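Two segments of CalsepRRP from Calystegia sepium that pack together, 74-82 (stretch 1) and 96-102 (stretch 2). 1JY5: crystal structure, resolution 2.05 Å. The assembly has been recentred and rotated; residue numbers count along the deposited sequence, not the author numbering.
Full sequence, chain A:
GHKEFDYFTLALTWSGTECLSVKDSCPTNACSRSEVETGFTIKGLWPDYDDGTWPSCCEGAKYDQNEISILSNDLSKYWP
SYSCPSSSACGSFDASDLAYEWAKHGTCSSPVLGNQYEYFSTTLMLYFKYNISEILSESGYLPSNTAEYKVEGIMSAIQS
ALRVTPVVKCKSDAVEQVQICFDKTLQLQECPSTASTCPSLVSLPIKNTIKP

Stretch 1 (74-82) DLSKYWPSY
Stretch 2 96-102: SDLAYEW

This is a small, mainly apolar contact in which the end of one helix and the loop after it pack against the first turns of another helix, with W79 at its centre and one carboxylate close to the loop backbone.

Residues 74-78 are the last part of a helix that begins earlier in the chain. Y78 N bonds to D74 O at 2.7 Å, and W79 N to L75 O at 3.0 Å. W79 then leaves helical geometry (phi/psi -133/48), and P80 (-78/170) and S81 (-104/148) run on extended.

S96 (-164/169) caps the second helix, 97-102, which continues beyond the stretch. Its chi1 is p (70°). S96 OG accepts from A99 N at 3.2 Å and, weakly, from L98 N at 3.3 Å. Helical bonds follow: Y100 N to S96 O 3.0 Å, E101 N to D97 O 2.9 Å, W102 N to L98 O 2.9 Å.

In register, W79 CA lies 7.9 Å from L98 CA, and S81 CA lies 5.9 Å from D97 CA. The stretches bury 308 Å² together.

The CA-to-CB bond of W79 (chi1 t, -161°; chi2 -36°) points toward the second helix. L98 (m, t) leaves its backbone sideways, but its end comes nearer. L98 CD2 sits over one face of the indole, 3.9 Å from the centroid of the five-membered ring and 13° off the normal, a CH-pi contact. L98 CD1 meets L75 CD1 at 3.9 Å; L75 is also m, t. At the ring edge, W79 CZ2 is 3.9 Å from E101 CG, so the aliphatic part of E101 (m, m) makes this contact.

D97 (chi1 p, 63°; chi2 -22°) turns its carboxylate to the loop. D97 OD2 is 2.7 Å from W79 O. S81 CB lies 4.1 Å from D97 CG, with S81 chi1 t.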

# COMPACT_ATOMS: atom_id res chain seq x y z
N ASP A 74 4.11 3.28 14.52
CA ASP A 74 3.55 3.74 13.25
C ASP A 74 3.35 2.58 12.28
O ASP A 74 2.34 2.53 11.57
CB ASP A 74 4.45 4.80 12.63
CG ASP A 74 4.32 6.15 13.33
OD1 ASP A 74 3.22 6.73 13.29
OD2 ASP A 74 5.32 6.61 13.92
N LEU A 75 4.30 1.66 12.23
CA LEU A 75 4.19 0.53 11.32
C LEU A 75 3.10 -0.42 11.80
O LEU A 75 2.45 -1.10 11.00
CB LEU A 75 5.53 -0.21 11.20
CG LEU A 75 6.59 0.60 10.44
CD1 LEU A 75 7.94 -0.09 10.50
CD2 LEU A 75 6.13 0.77 9.00
N SER A 76 2.90 -0.47 13.11
CA SER A 76 1.88 -1.34 13.67
C SER A 76 0.50 -0.80 13.36
O SER A 76 -0.45 -1.56 13.16
CB SER A 76 2.05 -1.46 15.18
OG SER A 76 0.97 -2.18 15.74
N LYS A 77 0.38 0.52 13.30
CA LYS A 77 -0.90 1.14 13.04
C LYS A 77 -1.20 1.44 11.58
O LYS A 77 -2.33 1.27 11.12
CB LYS A 77 -1.03 2.42 13.86
CG LYS A 77 -2.37 3.13 13.73
CD LYS A 77 -2.43 4.32 14.67
CE LYS A 77 -3.69 5.13 14.46
NZ LYS A 77 -4.92 4.33 14.72
N TYR A 78 -0.18 1.86 10.83
CA TYR A 78 -0.39 2.23 9.44
C TYR A 78 0.10 1.23 8.40
O TYR A 78 -0.17 1.38 7.21
CB TYR A 78 0.21 3.61 9.20
CG TYR A 78 -0.36 4.63 10.15
CD1 TYR A 78 0.39 5.11 11.23
CD2 TYR A 78 -1.66 5.09 10.01
CE1 TYR A 78 -0.15 6.02 12.13
CE2 TYR A 78 -2.22 6.00 10.90
CZ TYR A 78 -1.45 6.46 11.96
OH TYR A 78 -2.00 7.37 12.84
N TRP A 79 0.83 0.22 8.85
CA TRP A 79 1.33 -0.83 7.96
C TRP A 79 1.02 -2.19 8.60
O TRP A 79 1.89 -3.05 8.68
CB TRP A 79 2.84 -0.68 7.76
CG TRP A 79 3.36 -1.39 6.54
CD1 TRP A 79 2.92 -2.57 6.03
CD2 TRP A 79 4.43 -0.95 5.69
NE1 TRP A 79 3.64 -2.90 4.91
CE2 TRP A 79 4.58 -1.93 4.68
CE3 TRP A 79 5.27 0.16 5.68
CZ2 TRP A 79 5.54 -1.82 3.67
CZ3 TRP A 79 6.23 0.27 4.68
CH2 TRP A 79 6.35 -0.72 3.68
N PRO A 80 -0.22 -2.40 9.06
CA PRO A 80 -0.56 -3.69 9.68
C PRO A 80 -0.80 -4.82 8.69
O PRO A 80 -0.90 -4.61 7.48
CB PRO A 80 -1.85 -3.38 10.45
CG PRO A 80 -1.93 -1.88 10.49
CD PRO A 80 -1.34 -1.46 9.18
N SER A 81 -0.90 -6.03 9.22
CA SER A 81 -1.19 -7.22 8.44
C SER A 81 -2.66 -7.54 8.72
O SER A 81 -3.16 -7.25 9.81
CB SER A 81 -0.30 -8.38 8.91
OG SER A 81 -0.56 -9.55 8.17
N TYR A 82 -3.37 -8.11 7.74
CA TYR A 82 -4.78 -8.45 7.93
C TYR A 82 -5.03 -9.96 7.83
O TYR A 82 -6.04 -10.39 7.27
CB TYR A 82 -5.67 -7.72 6.91
CG TYR A 82 -5.65 -6.22 7.03
CD1 TYR A 82 -4.78 -5.45 6.26
CD2 TYR A 82 -6.48 -5.56 7.95
CE1 TYR A 82 -4.72 -4.07 6.40
CE2 TYR A 82 -6.42 -4.18 8.10
CZ TYR A 82 -5.54 -3.44 7.32
OH TYR A 82 -5.46 -2.07 7.47
N SER A 96 6.59 -11.36 9.64
CA SER A 96 5.64 -10.26 9.54
C SER A 96 5.58 -9.69 8.14
O SER A 96 6.43 -9.98 7.29
CB SER A 96 6.05 -9.13 10.48
OG SER A 96 7.24 -8.52 10.00
N ASP A 97 4.57 -8.85 7.91
CA ASP A 97 4.39 -8.20 6.63
C ASP A 97 5.57 -7.28 6.34
O ASP A 97 5.94 -7.08 5.18
CB ASP A 97 3.05 -7.44 6.59
CG ASP A 97 2.97 -6.29 7.60
OD1 ASP A 97 3.71 -6.28 8.60
OD2 ASP A 97 2.13 -5.40 7.39
N LEU A 98 6.18 -6.74 7.39
CA LEU A 98 7.33 -5.85 7.23
C LEU A 98 8.53 -6.64 6.71
O LEU A 98 9.21 -6.19 5.78
CB LEU A 98 7.69 -5.19 8.57
CG LEU A 98 6.55 -4.47 9.32
CD1 LEU A 98 7.10 -3.85 10.61
CD2 LEU A 98 5.94 -3.39 8.43
N ALA A 99 8.80 -7.79 7.31
CA ALA A 99 9.93 -8.61 6.87
C ALA A 99 9.70 -9.06 5.43
O ALA A 99 10.63 -9.14 4.62
CB ALA A 99 10.09 -9.83 7.78
N TYR A 100 8.44 -9.33 5.10
CA TYR A 100 8.05 -9.76 3.76
C TYR A 100 8.31 -8.67 2.70
O TYR A 100 8.95 -8.93 1.68
CB TYR A 100 6.56 -10.14 3.75
CG TYR A 100 5.97 -10.43 2.38
CD1 TYR A 100 5.95 -11.72 1.86
CD2 TYR A 100 5.42 -9.40 1.62
CE1 TYR A 100 5.39 -11.98 0.61
CE2 TYR A 100 4.86 -9.65 0.37
CZ TYR A 100 4.84 -10.93 -0.13
OH TYR A 100 4.27 -11.17 -1.36
N GLU A 101 7.82 -7.46 2.96
CA GLU A 101 7.99 -6.35 2.04
C GLU A 101 9.45 -5.91 1.94
O GLU A 101 9.91 -5.50 0.87
CB GLU A 101 7.11 -5.17 2.46
CG GLU A 101 5.61 -5.44 2.34
CD GLU A 101 5.16 -5.65 0.90
OE1 GLU A 101 4.16 -6.36 0.68
OE2 GLU A 101 5.80 -5.09 -0.02
N TRP A 102 10.18 -5.98 3.04
CA TRP A 102 11.58 -5.59 3.01
C TRP A 102 12.37 -6.55 2.12
O TRP A 102 13.07 -6.13 1.21
CB TRP A 102 12.21 -5.61 4.40
CG TRP A 102 13.69 -5.53 4.29
CD1 TRP A 102 14.59 -6.52 4.53
CD2 TRP A 102 14.44 -4.41 3.79
NE1 TRP A 102 15.86 -6.09 4.21
CE2 TRP A 102 15.79 -4.80 3.76
CE3 TRP A 102 14.09 -3.12 3.37
CZ2 TRP A 102 16.81 -3.94 3.32
CZ3 TRP A 102 15.10 -2.26 2.93
CH2 TRP A 102 16.45 -2.69 2.91